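Local coordinates for tRNA (cytosine(72)-C(5))-methyltransferase (Pyrococcus horikoshii, PDB 5ZVE) that methylates carbon 5 of cytosine 72 in several tRNAs, using S-adenosyl-L-methionine as the methyl donor, at the S-adenosyl-L-homocysteine site. Coordinates in Å, arbitrary orientation; residue numbers count along the deposited sequence, not the author numbering.

The S-adenosyl-L-homocysteine site. Residues 204-211, 229-231, 234, 255-258, 273, 275, 300, 304. With SAH (S-adenosyl-L-homocysteine), chain B.
The product S-adenosyl-L-homocysteine (SAH) lies stretched out and largely buried in the cofactor pocket. Asp229 faces the ribose end-on: both oxygens use their syn lone pairs, OD1 for the SAH 2'-hydroxyl O2' at 2.5 Å and OD2 for the SAH 3'-hydroxyl O3' at 2.9 Å. Ser231 N-H takes the anti lone pair of OD1, and Ala207 N-H comes onto OD2 from above the carboxylate plane, so each oxygen accepts two bonds. Arg234 bends at chi3 (65°) so that NE meets SAH O3' at 2.5 Å, nearly in its guanidinium plane.

Lys230 lays CB over one face of the SAH adenine; Phe304 points its ring edge at the opposite face, planes 71° apart, with CZ 3.4 Å from SAH C6. Tyr300 OH donates to N7 and accepts from the amino N6, and Ala257 N reaches SAH N1 at 3.0 Å, a pattern that would suit adenine. Asp256 OD1 takes N6 from above its carboxylate plane; Arg258 grips that carboxylate side-on, fixing its rotation.

At the amino acid end, Asp273 OD2 offers its anti lone pair to SAH N at 2.7 Å, while Lys211 NZ salt-bridges the same OD2 from above the carboxylate plane, probably steadying its charge. Gly210 N binds the ligand's own carboxylate oxygen, SAH OXT, at 3.0 Å.

The site belongs to the class I methyltransferase fold: loop 205-209 runs into helix 210-218, whose N-terminus receives the ligand carboxylate, while Asp229 and Asp273 end strands 225-229 and 269-273.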
# COMPACT_ATOMS: atom_id res chain seq x y z
N MET A 204 -7.82 10.63 -9.94
CA MET A 204 -7.38 11.99 -9.63
C MET A 204 -6.24 12.05 -8.62
O MET A 204 -5.74 13.13 -8.32
CB MET A 204 -8.54 12.85 -9.11
CG MET A 204 -9.38 12.22 -8.00
SD MET A 204 -10.71 13.34 -7.49
CE MET A 204 -11.59 13.47 -9.02
N ALA A 205 -5.82 10.90 -8.13
CA ALA A 205 -4.60 10.80 -7.34
C ALA A 205 -3.96 9.47 -7.69
O ALA A 205 -4.03 8.51 -6.92
CB ALA A 205 -4.89 10.89 -5.85
N ALA A 206 -3.32 9.43 -8.85
CA ALA A 206 -3.10 8.16 -9.55
C ALA A 206 -1.71 7.56 -9.37
O ALA A 206 -1.57 6.34 -9.44
CB ALA A 206 -3.39 8.35 -11.03
N ALA A 207 -0.70 8.39 -9.13
CA ALA A 207 0.68 7.90 -9.09
C ALA A 207 0.95 7.12 -7.80
O ALA A 207 0.42 7.47 -6.75
CB ALA A 207 1.65 9.05 -9.23
N PRO A 208 1.80 6.07 -7.87
CA PRO A 208 2.58 5.61 -9.03
C PRO A 208 1.80 4.81 -10.08
O PRO A 208 2.41 4.33 -11.04
CB PRO A 208 3.65 4.73 -8.39
CG PRO A 208 3.00 4.19 -7.17
CD PRO A 208 2.12 5.30 -6.66
N GLY A 209 0.49 4.65 -9.92
CA GLY A 209 -0.32 4.07 -10.97
C GLY A 209 -0.76 2.63 -10.75
O GLY A 209 -1.12 1.94 -11.71
N GLY A 210 -0.73 2.19 -9.50
CA GLY A 210 -1.20 0.87 -9.14
C GLY A 210 -2.63 0.62 -9.58
O GLY A 210 -2.91 -0.33 -10.31
N LYS A 211 -3.54 1.48 -9.15
CA LYS A 211 -4.95 1.29 -9.48
C LYS A 211 -5.24 1.74 -10.91
O LYS A 211 -6.15 1.22 -11.55
CB LYS A 211 -5.84 2.03 -8.49
CG LYS A 211 -5.77 1.47 -7.07
CD LYS A 211 -6.51 2.34 -6.08
CE LYS A 211 -6.43 1.75 -4.68
NZ LYS A 211 -5.05 1.82 -4.13
N ASP A 229 -1.92 13.53 -11.01
CA ASP A 229 -1.12 13.61 -9.79
C ASP A 229 -0.36 14.93 -9.74
O ASP A 229 -0.02 15.49 -10.78
CB ASP A 229 -0.15 12.44 -9.68
CG ASP A 229 0.17 12.10 -8.24
OD1 ASP A 229 1.01 12.80 -7.63
OD2 ASP A 229 -0.42 11.13 -7.71
N LYS A 230 -0.11 15.42 -8.53
CA LYS A 230 0.60 16.68 -8.36
C LYS A 230 2.12 16.50 -8.42
O LYS A 230 2.84 17.42 -8.80
CB LYS A 230 0.22 17.32 -7.02
CG LYS A 230 0.69 18.75 -6.86
CD LYS A 230 0.40 19.30 -5.47
CE LYS A 230 1.18 18.53 -4.41
NZ LYS A 230 1.06 19.15 -3.05
N SER A 231 2.59 15.31 -8.07
CA SER A 231 4.02 15.05 -7.97
C SER A 231 4.60 14.63 -9.31
O SER A 231 4.17 13.64 -9.91
CB SER A 231 4.29 13.98 -6.91
OG SER A 231 5.68 13.77 -6.73
N ARG A 234 6.68 11.21 -8.82
CA ARG A 234 5.78 10.07 -8.75
C ARG A 234 5.11 9.82 -10.10
O ARG A 234 4.83 8.68 -10.47
CB ARG A 234 4.74 10.27 -7.64
CG ARG A 234 5.36 10.31 -6.25
CD ARG A 234 4.36 10.72 -5.18
NE ARG A 234 3.27 9.76 -5.01
CZ ARG A 234 3.38 8.59 -4.39
NH1 ARG A 234 4.54 8.21 -3.87
NH2 ARG A 234 2.32 7.79 -4.29
N MET A 255 -1.21 18.16 -12.16
CA MET A 255 -2.05 19.26 -11.66
C MET A 255 -2.53 19.00 -10.24
O MET A 255 -2.50 17.87 -9.76
CB MET A 255 -3.27 19.47 -12.57
CG MET A 255 -4.39 18.48 -12.31
SD MET A 255 -5.86 18.76 -13.31
CE MET A 255 -6.49 20.27 -12.57
N ASP A 256 -2.98 20.07 -9.58
CA ASP A 256 -3.68 19.96 -8.30
C ASP A 256 -5.09 19.43 -8.57
O ASP A 256 -5.91 20.13 -9.16
CB ASP A 256 -3.71 21.31 -7.59
CG ASP A 256 -4.43 21.26 -6.25
OD1 ASP A 256 -4.84 20.16 -5.81
OD2 ASP A 256 -4.60 22.33 -5.63
N ALA A 257 -5.35 18.20 -8.12
CA ALA A 257 -6.62 17.53 -8.41
C ALA A 257 -7.83 18.24 -7.80
O ALA A 257 -8.96 18.01 -8.22
CB ALA A 257 -6.57 16.10 -7.91
N ARG A 258 -7.58 19.08 -6.81
CA ARG A 258 -8.64 19.85 -6.17
C ARG A 258 -9.24 20.88 -7.12
O ARG A 258 -10.35 21.37 -6.89
CB ARG A 258 -8.11 20.53 -4.91
CG ARG A 258 -7.75 19.57 -3.80
CD ARG A 258 -7.01 20.27 -2.67
NE ARG A 258 -5.87 21.03 -3.16
CZ ARG A 258 -5.12 21.81 -2.39
NH1 ARG A 258 -4.09 22.47 -2.90
NH2 ARG A 258 -5.41 21.94 -1.10
N ASP A 273 -8.43 7.54 -4.87
CA ASP A 273 -7.60 6.83 -3.92
C ASP A 273 -6.78 7.89 -3.20
O ASP A 273 -5.65 8.18 -3.57
CB ASP A 273 -6.72 5.81 -4.64
CG ASP A 273 -5.90 4.97 -3.68
OD1 ASP A 273 -6.41 4.63 -2.59
OD2 ASP A 273 -4.74 4.64 -4.03
N PRO A 275 -4.90 10.76 -0.84
CA PRO A 275 -3.83 10.96 0.14
C PRO A 275 -4.42 10.90 1.54
O PRO A 275 -5.48 11.49 1.77
CB PRO A 275 -3.28 12.35 -0.19
CG PRO A 275 -4.35 13.00 -1.02
CD PRO A 275 -4.99 11.89 -1.79
N TYR A 300 -8.48 18.05 4.16
CA TYR A 300 -7.78 18.12 2.88
C TYR A 300 -8.47 17.24 1.82
O TYR A 300 -8.55 17.61 0.66
CB TYR A 300 -6.32 17.70 3.07
CG TYR A 300 -5.45 17.73 1.83
CD1 TYR A 300 -5.26 18.91 1.13
CD2 TYR A 300 -4.80 16.59 1.40
CE1 TYR A 300 -4.45 18.95 0.00
CE2 TYR A 300 -3.98 16.61 0.27
CZ TYR A 300 -3.81 17.79 -0.42
OH TYR A 300 -3.01 17.83 -1.53
N PHE A 304 -10.82 17.35 -2.53
CA PHE A 304 -10.82 16.37 -3.62
C PHE A 304 -12.22 15.86 -3.92
O PHE A 304 -12.67 15.81 -5.07
CB PHE A 304 -9.93 15.18 -3.28
CG PHE A 304 -8.46 15.49 -3.20
CD1 PHE A 304 -7.94 16.16 -2.10
CD2 PHE A 304 -7.60 15.10 -4.21
CE1 PHE A 304 -6.59 16.44 -2.02
CE2 PHE A 304 -6.24 15.37 -4.14
CZ PHE A 304 -5.74 16.04 -3.04
N SAH B . -3.66 5.60 -6.29
CA SAH B . -2.22 5.40 -6.31
CB SAH B . -1.57 5.89 -5.01
CG SAH B . -2.15 7.18 -4.41
SD SAH B . -1.05 7.85 -3.14
C SAH B . -1.81 3.96 -6.61
O SAH B . -2.63 3.04 -6.57
OXT SAH B . -0.66 3.67 -6.91
C5' SAH B . -1.82 9.49 -3.17
C4' SAH B . -1.30 10.41 -4.26
O4' SAH B . -1.97 11.65 -4.21
C3' SAH B . 0.19 10.74 -4.16
O3' SAH B . 0.85 10.22 -5.29
C2' SAH B . 0.28 12.26 -4.21
O2' SAH B . 1.23 12.66 -5.15
C1' SAH B . -1.11 12.67 -4.67
N9 SAH B . -1.53 14.00 -4.21
C8 SAH B . -1.38 14.57 -2.98
N7 SAH B . -1.93 15.81 -3.00
C5 SAH B . -2.42 16.04 -4.24
C6 SAH B . -3.08 17.13 -4.81
N6 SAH B . -3.33 18.23 -4.10
N1 SAH B . -3.47 17.06 -6.13
C2 SAH B . -3.22 15.93 -6.87
N3 SAH B . -2.57 14.85 -6.30
C4 SAH B . -2.18 14.91 -5.01
O HOH W 1 -2.56 0.44 -5.29
O HOH W 2 -3.64 4.90 -9.27